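Local coordinates for protein pyridoxal 5'-phosphate synthase subunit PdxT (PDB 2YWD) that probably hydrolyses glutamine to glutamate and ammonia, which is passed to the partner subunit PdxS for the synthesis of pyridoxal 5'-phosphate, at residues A[16-24]-A[174-183]; A[3-14]-A[39-49]. One frame throughout, in Å; residues are numbered along the deposited sequence.

Contact 1: A[16-24]-A[174-183]; sequences EHKEALKRL and ELTEDPRLHR
Where the backbones come nearest, H17 and E174, their CA atoms are 5.3 Å apart; L21 and H182 follow at 7.1 Å and L24 and R183 at 7.0 Å, CA to CA. The pairing sets the first helix of a class I glutamine amidotransferase fold against the turn that carries E174, predicted to belong to the charge relay of a Cys-His-Glu triad, and against the start of helix 180-189. The E174 carboxylate lies stacked on one face of the H17 imidazole, the two planes 23° apart, and E174 CB sits over the same ring, 3.7 Å from its centroid. E174 CG fills the crowded position between backbone N and carbonyl carbon (chi1 78°), and a second bend at chi2 folds the acid over the ring, while OE2 bonds to H172. At its rim H17 ND1 shares a hydrogen bond of 3.0 Å with H182 NE2, and H17 NE2 is held by T80, so the imidazole is fixed at both nitrogens. Replacing H17 by an alanine would remove the ring, and H182 NE2 and T80 would probably lose their shared partner while a gap opened beside the E174 carboxylate. The methyl of A20 covers one face of the H182 ring. Next along, L24 CD2 packs on P179 CB at 3.8 Å, and the R183 side chain runs antiparallel to that of L24, its NE 3.7 Å from L24 CD2. Out at the solvent side R23 NH2 makes a salt bridge with E177 OE1 at 2.9 Å, meeting that oxygen on its anti side, 35° out of the carboxylate plane.

Contact 2: A[3-14]-A[39-49]; sequences GVVGVLALQGDF and GLKALIVPGGE
V5, G6 and V7 pair in parallel with A42, L43 and I44, joining two neighbouring strands of the central sheet whose axes diverge by 24°. G6 is the hollow: the methyls of L40 and L43 occupy the space beside its bare CA, and a CB there would run into L40 CD1. L40 CD2 presses on the backbone, 3.6 Å from G6 N. On the other face, V5 and V7 line up with A42 and I44. At the upstream end V4 O takes two donors, K41 N and A42 N, and the K41 chain lies alongside the V4 side chain, pointing the same way. Downstream the P46 ring is the bump, wedged against the loop that follows strand 5-8: its CD touches L8 O at 3.3 Å and its CB meets D13 O at 3.6 Å. Beyond it G12 and G48 pass close by each other, CA to CA 4.2 Å, a closeness that a side chain on either would block. Q11, bent at chi2 (-75°), brings OE1 to E49 N at 2.9 Å, a hydrogen bond which anchors the backbone at E49; G48 and E49 are predicted to take part in binding glutamine. Strand 5-8 also bonds to strand 29-31 on its far edge. The V5, V7, A42 and I44 face packs against helices 14-22 and 180-189, while on the opposite face L8 meets I53 of helix 50-59.

From the N terminus, strand 5-8 runs through its loop into helix 14-22, and the chain then returns by strand 29-31 to strand 42-45, where contact 2 closes a short loop across the sheet. Contact 1 closes a far longer one: 149 residues separate its segments, and it brings the C-terminal helix back beside the first. Because 39-49 falls between the two segments of contact 1, and 3-14 precedes both, the contacts cross rather than nest. They also touch: H17 and H182 rest on I44, H17 on P46, and L21 on V5. Together they bind the sheet to the two helices packed on one face of it, with predicted glutamine-binding residues at the end of 39-49 and a predicted charge-relay residue at the start of 174-183.

Contact 1: A[16-24]-A[174-183]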
loop_
_atom_site.group_PDB
_atom_site.type_symbol
_atom_site.label_atom_id
_atom_site.label_comp_id
_atom_site.label_asym_id
_atom_site.label_seq_id
_atom_site.Cartn_x
_atom_site.Cartn_y
_atom_site.Cartn_z
ATOM N N GLU A 16 -12.125 -5.409 1.300
ATOM C CA GLU A 16 -11.704 -5.965 0.017
ATOM C C GLU A 16 -10.366 -6.706 0.082
ATOM O O GLU A 16 -10.172 -7.701 -0.620
ATOM C CB GLU A 16 -11.625 -4.860 -1.041
ATOM C CG GLU A 16 -12.969 -4.379 -1.587
ATOM C CD GLU A 16 -13.822 -3.650 -0.563
ATOM O OE1 GLU A 16 -13.274 -3.152 0.448
ATOM O OE2 GLU A 16 -15.049 -3.562 -0.779
ATOM N N HIS A 17 -9.436 -6.221 0.903
ATOM C CA HIS A 17 -8.141 -6.892 1.031
ATOM C C HIS A 17 -8.280 -8.205 1.802
ATOM O O HIS A 17 -7.612 -9.193 1.485
ATOM C CB HIS A 17 -7.119 -5.978 1.722
ATOM C CG HIS A 17 -6.437 -5.019 0.790
ATOM N ND1 HIS A 17 -5.519 -5.424 -0.156
ATOM C CD2 HIS A 17 -6.530 -3.673 0.670
ATOM C CE1 HIS A 17 -5.074 -4.370 -0.817
ATOM N NE2 HIS A 17 -5.671 -3.294 -0.334
ATOM N N LYS A 18 -9.144 -8.217 2.814
ATOM C CA LYS A 18 -9.362 -9.437 3.587
ATOM C C LYS A 18 -9.927 -10.511 2.659
ATOM O O LYS A 18 -9.528 -11.669 2.721
ATOM C CB LYS A 18 -10.346 -9.183 4.730
ATOM C CG LYS A 18 -9.871 -8.174 5.759
ATOM C CD LYS A 18 -10.872 -8.030 6.905
ATOM C CE LYS A 18 -10.879 -9.256 7.822
ATOM N NZ LYS A 18 -11.289 -10.515 7.138
ATOM N N GLU A 19 -10.860 -10.111 1.800
ATOM C CA GLU A 19 -11.476 -11.031 0.851
ATOM C C GLU A 19 -10.442 -11.541 -0.142
ATOM O O GLU A 19 -10.413 -12.728 -0.468
ATOM C CB GLU A 19 -12.609 -10.335 0.100
ATOM C CG GLU A 19 -13.785 -9.952 0.974
ATOM C CD GLU A 19 -14.810 -9.121 0.231
ATOM O OE1 GLU A 19 -15.850 -8.777 0.835
ATOM O OE2 GLU A 19 -14.576 -8.809 -0.958
ATOM N N ALA A 20 -9.590 -10.641 -0.623
ATOM C CA ALA A 20 -8.555 -11.021 -1.573
ATOM C C ALA A 20 -7.585 -12.004 -0.924
ATOM O O ALA A 20 -7.128 -12.952 -1.564
ATOM C CB ALA A 20 -7.805 -9.782 -2.061
ATOM N N LEU A 21 -7.277 -11.779 0.350
ATOM C CA LEU A 21 -6.356 -12.646 1.078
ATOM C C LEU A 21 -6.915 -14.047 1.316
ATOM O O LEU A 21 -6.155 -14.997 1.504
ATOM C CB LEU A 21 -5.960 -11.997 2.411
ATOM C CG LEU A 21 -4.987 -10.817 2.281
ATOM C CD1 LEU A 21 -4.835 -10.097 3.617
ATOM C CD2 LEU A 21 -3.637 -11.334 1.796
ATOM N N LYS A 22 -8.237 -14.183 1.309
ATOM C CA LYS A 22 -8.842 -15.494 1.509
ATOM C C LYS A 22 -8.430 -16.440 0.383
ATOM O O LYS A 22 -8.266 -17.639 0.600
ATOM C CB LYS A 22 -10.369 -15.387 1.555
ATOM C CG LYS A 22 -10.908 -14.636 2.761
ATOM C CD LYS A 22 -12.437 -14.625 2.781
ATOM C CE LYS A 22 -13.012 -13.894 1.575
ATOM N NZ LYS A 22 -14.500 -13.795 1.620
ATOM N N ARG A 23 -8.252 -15.895 -0.817
ATOM C CA ARG A 23 -7.861 -16.706 -1.965
ATOM C C ARG A 23 -6.461 -17.283 -1.797
ATOM O O ARG A 23 -6.048 -18.168 -2.546
ATOM C CB ARG A 23 -7.938 -15.886 -3.257
ATOM C CG ARG A 23 -9.342 -15.397 -3.577
ATOM C CD ARG A 23 -9.501 -15.039 -5.048
ATOM N NE ARG A 23 -10.847 -14.545 -5.328
ATOM C CZ ARG A 23 -11.295 -13.344 -4.968
ATOM N NH1 ARG A 23 -10.501 -12.502 -4.320
ATOM N NH2 ARG A 23 -12.545 -12.991 -5.240
ATOM N N LEU A 24 -5.728 -16.768 -0.815
ATOM C CA LEU A 24 -4.388 -17.255 -0.536
ATOM C C LEU A 24 -4.441 -18.151 0.704
ATOM O O LEU A 24 -3.409 -18.557 1.236
ATOM C CB LEU A 24 -3.427 -16.083 -0.297
ATOM C CG LEU A 24 -3.186 -15.136 -1.480
ATOM C CD1 LEU A 24 -2.115 -14.124 -1.102
ATOM C CD2 LEU A 24 -2.744 -15.924 -2.705
ATOM N N GLU A 174 -6.838 -5.433 -4.955
ATOM C CA GLU A 174 -7.920 -6.069 -4.208
ATOM C C GLU A 174 -9.273 -5.870 -4.886
ATOM O O GLU A 174 -10.277 -6.447 -4.460
ATOM C CB GLU A 174 -7.984 -5.530 -2.770
ATOM C CG GLU A 174 -8.634 -4.152 -2.629
ATOM C CD GLU A 174 -7.730 -2.999 -3.029
ATOM O OE1 GLU A 174 -6.641 -3.243 -3.596
ATOM O OE2 GLU A 174 -8.116 -1.836 -2.772
ATOM N N LEU A 175 -9.309 -5.050 -5.932
ATOM C CA LEU A 175 -10.559 -4.824 -6.648
ATOM C C LEU A 175 -10.668 -5.742 -7.857
ATOM O O LEU A 175 -11.481 -5.519 -8.760
ATOM C CB LEU A 175 -10.699 -3.357 -7.061
ATOM C CG LEU A 175 -10.988 -2.428 -5.875
ATOM C CD1 LEU A 175 -11.258 -1.016 -6.373
ATOM C CD2 LEU A 175 -12.196 -2.954 -5.096
ATOM N N THR A 176 -9.832 -6.776 -7.859
ATOM C CA THR A 176 -9.829 -7.791 -8.905
ATOM C C THR A 176 -9.868 -9.100 -8.126
ATOM O O THR A 176 -9.715 -9.099 -6.904
ATOM C CB THR A 176 -8.530 -7.784 -9.746
ATOM O OG1 THR A 176 -7.452 -8.327 -8.969
ATOM C CG2 THR A 176 -8.174 -6.368 -10.180
ATOM N N GLU A 177 -10.071 -10.215 -8.817
ATOM C CA GLU A 177 -10.091 -11.501 -8.136
ATOM C C GLU A 177 -8.744 -12.206 -8.282
ATOM O O GLU A 177 -8.585 -13.354 -7.871
ATOM C CB GLU A 177 -11.219 -12.376 -8.686
ATOM C CG GLU A 177 -12.601 -11.792 -8.437
ATOM C CD GLU A 177 -13.696 -12.829 -8.542
ATOM O OE1 GLU A 177 -13.627 -13.835 -7.803
ATOM O OE2 GLU A 177 -14.623 -12.641 -9.357
ATOM N N ASP A 178 -7.779 -11.495 -8.857
ATOM C CA ASP A 178 -6.426 -12.009 -9.077
ATOM C C ASP A 178 -5.614 -11.790 -7.795
ATOM O O ASP A 178 -5.335 -10.654 -7.424
ATOM C CB ASP A 178 -5.782 -11.245 -10.238
ATOM C CG ASP A 178 -4.464 -11.847 -10.684
ATOM O OD1 ASP A 178 -3.819 -12.552 -9.881
ATOM O OD2 ASP A 178 -4.064 -11.596 -11.840
ATOM N N PRO A 179 -5.216 -12.879 -7.109
ATOM C CA PRO A 179 -4.444 -12.758 -5.869
ATOM C C PRO A 179 -2.928 -12.807 -6.034
ATOM O O PRO A 179 -2.199 -12.797 -5.045
ATOM C CB PRO A 179 -4.957 -13.936 -5.054
ATOM C CG PRO A 179 -5.037 -15.002 -6.104
ATOM C CD PRO A 179 -5.653 -14.277 -7.308
ATOM N N ARG A 180 -2.451 -12.844 -7.274
ATOM C CA ARG A 180 -1.017 -12.930 -7.522
ATOM C C ARG A 180 -0.155 -11.794 -6.981
ATOM O O ARG A 180 0.997 -12.022 -6.608
ATOM C CB ARG A 180 -0.756 -13.109 -9.016
ATOM C CG ARG A 180 -1.149 -14.488 -9.536
ATOM C CD ARG A 180 -0.818 -14.592 -11.007
ATOM N NE ARG A 180 -1.527 -13.563 -11.753
ATOM C CZ ARG A 180 -1.054 -12.967 -12.839
ATOM N NH1 ARG A 180 0.141 -13.296 -13.315
ATOM N NH2 ARG A 180 -1.781 -12.040 -13.447
ATOM N N LEU A 181 -0.682 -10.573 -6.947
ATOM C CA LEU A 181 0.108 -9.473 -6.412
ATOM C C LEU A 181 0.154 -9.604 -4.888
ATOM O O LEU A 181 1.163 -9.281 -4.259
ATOM C CB LEU A 181 -0.477 -8.117 -6.834
ATOM C CG LEU A 181 0.357 -6.878 -6.473
ATOM C CD1 LEU A 181 1.838 -7.110 -6.800
ATOM C CD2 LEU A 181 -0.183 -5.663 -7.240
ATOM N N HIS A 182 -0.933 -10.090 -4.293
ATOM C CA HIS A 182 -0.957 -10.284 -2.846
ATOM C C HIS A 182 0.023 -11.393 -2.468
ATOM O O HIS A 182 0.742 -11.287 -1.473
ATOM C CB HIS A 182 -2.363 -10.655 -2.362
ATOM C CG HIS A 182 -3.293 -9.486 -2.249
ATOM N ND1 HIS A 182 -3.850 -8.867 -3.347
ATOM C CD2 HIS A 182 -3.753 -8.818 -1.164
ATOM C CE1 HIS A 182 -4.616 -7.868 -2.944
ATOM N NE2 HIS A 182 -4.574 -7.817 -1.625
ATOM N N ARG A 183 0.052 -12.460 -3.264
ATOM C CA ARG A 183 0.969 -13.569 -2.991
ATOM C C ARG A 183 2.412 -13.082 -3.126
ATOM O O ARG A 183 3.281 -13.450 -2.334
ATOM C CB ARG A 183 0.706 -14.739 -3.952
ATOM C CG ARG A 183 1.722 -15.886 -3.840
ATOM C CD ARG A 183 1.773 -16.469 -2.431
ATOM N NE ARG A 183 0.613 -17.302 -2.123
ATOM C CZ ARG A 183 0.327 -17.765 -0.910
ATOM N NH1 ARG A 183 1.114 -17.470 0.118
ATOM N NH2 ARG A 183 -0.731 -18.543 -0.725
HETATM O O HOH W 1 -11.436 -8.403 -2.858
HETATM O O HOH W 2 -0.407 -18.291 2.567
#

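Contact 2: A[3-14]-A[39-49]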
loop_
_atom_site.group_PDB
_atom_site.type_symbol
_atom_site.label_atom_id
_atom_site.label_comp_id
_atom_site.label_asym_id
_atom_site.label_seq_id
_atom_site.Cartn_x
_atom_site.Cartn_y
_atom_site.Cartn_z
ATOM N N GLY A 3 -2.521 -15.927 13.135
ATOM C CA GLY A 3 -2.470 -15.112 11.886
ATOM C C GLY A 3 -1.263 -14.195 11.856
ATOM O O GLY A 3 -0.993 -13.473 12.819
ATOM N N VAL A 4 -0.528 -14.224 10.749
ATOM C CA VAL A 4 0.655 -13.391 10.610
ATOM C C VAL A 4 0.446 -12.286 9.579
ATOM O O VAL A 4 1.372 -11.537 9.280
ATOM C CB VAL A 4 1.886 -14.236 10.199
ATOM C CG1 VAL A 4 2.143 -15.322 11.243
ATOM C CG2 VAL A 4 1.663 -14.855 8.829
ATOM N N VAL A 5 -0.764 -12.188 9.034
ATOM C CA VAL A 5 -1.060 -11.156 8.037
ATOM C C VAL A 5 -2.205 -10.263 8.502
ATOM O O VAL A 5 -3.277 -10.745 8.869
ATOM C CB VAL A 5 -1.452 -11.773 6.677
ATOM C CG1 VAL A 5 -1.663 -10.668 5.649
ATOM C CG2 VAL A 5 -0.370 -12.737 6.202
ATOM N N GLY A 6 -1.978 -8.955 8.483
ATOM C CA GLY A 6 -3.021 -8.044 8.905
ATOM C C GLY A 6 -3.324 -6.977 7.874
ATOM O O GLY A 6 -2.556 -6.763 6.933
ATOM N N VAL A 7 -4.467 -6.323 8.047
ATOM C CA VAL A 7 -4.888 -5.232 7.173
ATOM C C VAL A 7 -5.294 -4.114 8.125
ATOM O O VAL A 7 -6.106 -4.336 9.021
ATOM C CB VAL A 7 -6.106 -5.622 6.307
ATOM C CG1 VAL A 7 -6.473 -4.467 5.377
ATOM C CG2 VAL A 7 -5.792 -6.872 5.491
ATOM N N LEU A 8 -4.712 -2.929 7.957
ATOM C CA LEU A 8 -5.041 -1.800 8.826
ATOM C C LEU A 8 -6.522 -1.510 8.636
ATOM O O LEU A 8 -6.974 -1.288 7.511
ATOM C CB LEU A 8 -4.204 -0.576 8.454
ATOM C CG LEU A 8 -4.242 0.595 9.440
ATOM C CD1 LEU A 8 -3.722 0.149 10.805
ATOM C CD2 LEU A 8 -3.389 1.727 8.898
ATOM N N ALA A 9 -7.277 -1.524 9.731
ATOM C CA ALA A 9 -8.721 -1.308 9.655
ATOM C C ALA A 9 -9.227 -0.121 10.470
ATOM O O ALA A 9 -10.219 -0.232 11.190
ATOM C CB ALA A 9 -9.448 -2.577 10.088
ATOM N N LEU A 10 -8.551 1.013 10.350
ATOM C CA LEU A 10 -8.956 2.211 11.067
ATOM C C LEU A 10 -10.036 2.954 10.288
ATOM O O LEU A 10 -10.915 3.592 10.873
ATOM C CB LEU A 10 -7.749 3.124 11.276
ATOM C CG LEU A 10 -6.625 2.540 12.136
ATOM C CD1 LEU A 10 -5.479 3.532 12.214
ATOM C CD2 LEU A 10 -7.155 2.218 13.528
ATOM N N GLN A 11 -9.959 2.857 8.963
ATOM C CA GLN A 11 -10.902 3.517 8.062
ATOM C C GLN A 11 -10.678 2.972 6.664
ATOM O O GLN A 11 -9.603 2.464 6.351
ATOM C CB GLN A 11 -10.640 5.029 8.048
ATOM C CG GLN A 11 -11.585 5.884 7.185
ATOM C CD GLN A 11 -11.334 5.788 5.676
ATOM O OE1 GLN A 11 -10.189 5.765 5.216
ATOM N NE2 GLN A 11 -12.414 5.760 4.899
ATOM N N GLY A 12 -11.696 3.059 5.821
ATOM C CA GLY A 12 -11.502 2.620 4.456
ATOM C C GLY A 12 -11.877 1.216 4.056
ATOM O O GLY A 12 -12.578 0.495 4.764
ATOM N N ASP A 13 -11.349 0.827 2.903
ATOM C CA ASP A 13 -11.656 -0.452 2.299
ATOM C C ASP A 13 -10.751 -1.641 2.601
ATOM O O ASP A 13 -10.172 -2.249 1.697
ATOM C CB ASP A 13 -11.790 -0.219 0.796
ATOM C CG ASP A 13 -12.795 0.886 0.482
ATOM O OD1 ASP A 13 -13.897 0.855 1.068
ATOM O OD2 ASP A 13 -12.495 1.782 -0.336
ATOM N N PHE A 14 -10.656 -1.980 3.881
ATOM C CA PHE A 14 -9.850 -3.114 4.316
ATOM C C PHE A 14 -10.599 -4.408 4.002
ATOM O O PHE A 14 -9.992 -5.456 3.811
ATOM C CB PHE A 14 -9.565 -3.009 5.821
ATOM C CG PHE A 14 -10.795 -2.792 6.664
ATOM C CD1 PHE A 14 -11.593 -3.864 7.056
ATOM C CD2 PHE A 14 -11.166 -1.506 7.048
ATOM C CE1 PHE A 14 -12.746 -3.657 7.822
ATOM C CE2 PHE A 14 -12.314 -1.288 7.811
ATOM C CZ PHE A 14 -13.103 -2.365 8.198
ATOM N N GLY A 39 3.021 -10.145 16.432
ATOM C CA GLY A 39 2.887 -11.422 15.755
ATOM C C GLY A 39 2.736 -11.347 14.246
ATOM O O GLY A 39 2.748 -12.376 13.572
ATOM N N LEU A 40 2.597 -10.140 13.701
ATOM C CA LEU A 40 2.438 -9.993 12.258
ATOM C C LEU A 40 3.761 -9.982 11.502
ATOM O O LEU A 40 4.772 -9.484 11.996
ATOM C CB LEU A 40 1.683 -8.699 11.924
ATOM C CG LEU A 40 0.218 -8.542 12.338
ATOM C CD1 LEU A 40 -0.268 -7.168 11.891
ATOM C CD2 LEU A 40 -0.637 -9.646 11.708
ATOM N N LYS A 41 3.744 -10.550 10.301
ATOM C CA LYS A 41 4.918 -10.563 9.435
ATOM C C LYS A 41 4.639 -9.599 8.286
ATOM O O LYS A 41 5.557 -9.101 7.638
ATOM C CB LYS A 41 5.166 -11.955 8.854
ATOM C CG LYS A 41 5.607 -13.002 9.859
ATOM C CD LYS A 41 5.813 -14.343 9.170
ATOM C CE LYS A 41 6.237 -15.420 10.161
ATOM N NZ LYS A 41 6.437 -16.736 9.488
ATOM N N ALA A 42 3.356 -9.342 8.041
ATOM C CA ALA A 42 2.950 -8.456 6.956
ATOM C C ALA A 42 1.725 -7.632 7.322
ATOM O O ALA A 42 0.819 -8.110 8.005
ATOM C CB ALA A 42 2.660 -9.274 5.698
ATOM N N LEU A 43 1.706 -6.389 6.853
ATOM C CA LEU A 43 0.593 -5.487 7.104
ATOM C C LEU A 43 0.216 -4.757 5.819
ATOM O O LEU A 43 1.071 -4.181 5.153
ATOM C CB LEU A 43 0.964 -4.453 8.170
ATOM C CG LEU A 43 -0.089 -3.370 8.430
ATOM C CD1 LEU A 43 -1.312 -3.992 9.087
ATOM C CD2 LEU A 43 0.498 -2.284 9.332
ATOM N N ILE A 44 -1.065 -4.797 5.473
ATOM C CA ILE A 44 -1.543 -4.103 4.286
ATOM C C ILE A 44 -2.287 -2.852 4.730
ATOM O O ILE A 44 -3.124 -2.915 5.626
ATOM C CB ILE A 44 -2.522 -4.966 3.469
ATOM C CG1 ILE A 44 -1.800 -6.198 2.915
ATOM C CG2 ILE A 44 -3.127 -4.132 2.334
ATOM C CD1 ILE A 44 -2.704 -7.137 2.137
ATOM N N VAL A 45 -1.957 -1.719 4.122
ATOM C CA VAL A 45 -2.627 -0.460 4.417
ATOM C C VAL A 45 -3.488 -0.278 3.169
ATOM O O VAL A 45 -2.974 -0.036 2.076
ATOM C CB VAL A 45 -1.611 0.689 4.583
ATOM C CG1 VAL A 45 -2.334 1.978 4.945
ATOM C CG2 VAL A 45 -0.609 0.328 5.679
ATOM N N PRO A 46 -4.818 -0.398 3.323
ATOM C CA PRO A 46 -5.823 -0.292 2.260
ATOM C C PRO A 46 -6.088 1.047 1.604
ATOM O O PRO A 46 -5.558 2.080 2.002
ATOM C CB PRO A 46 -7.075 -0.812 2.946
ATOM C CG PRO A 46 -6.951 -0.174 4.295
ATOM C CD PRO A 46 -5.479 -0.420 4.646
ATOM N N GLY A 47 -6.931 0.999 0.579
ATOM C CA GLY A 47 -7.327 2.213 -0.101
ATOM C C GLY A 47 -8.312 2.857 0.854
ATOM O O GLY A 47 -8.826 2.194 1.763
ATOM N N GLY A 48 -8.578 4.142 0.664
ATOM C CA GLY A 48 -9.501 4.827 1.547
ATOM C C GLY A 48 -9.219 6.314 1.569
ATOM O O GLY A 48 -8.801 6.886 0.566
ATOM N N GLU A 49 -9.438 6.932 2.723
ATOM C CA GLU A 49 -9.228 8.366 2.891
ATOM C C GLU A 49 -7.883 8.556 3.597
ATOM O O GLU A 49 -7.790 8.438 4.817
ATOM C CB GLU A 49 -10.382 8.941 3.721
ATOM C CG GLU A 49 -10.627 10.414 3.489
ATOM C CD GLU A 49 -9.450 11.245 3.922
ATOM O OE1 GLU A 49 -9.378 11.580 5.121
ATOM O OE2 GLU A 49 -8.592 11.544 3.067
HETATM O O HOH W 3 -8.375 -1.207 -0.163
#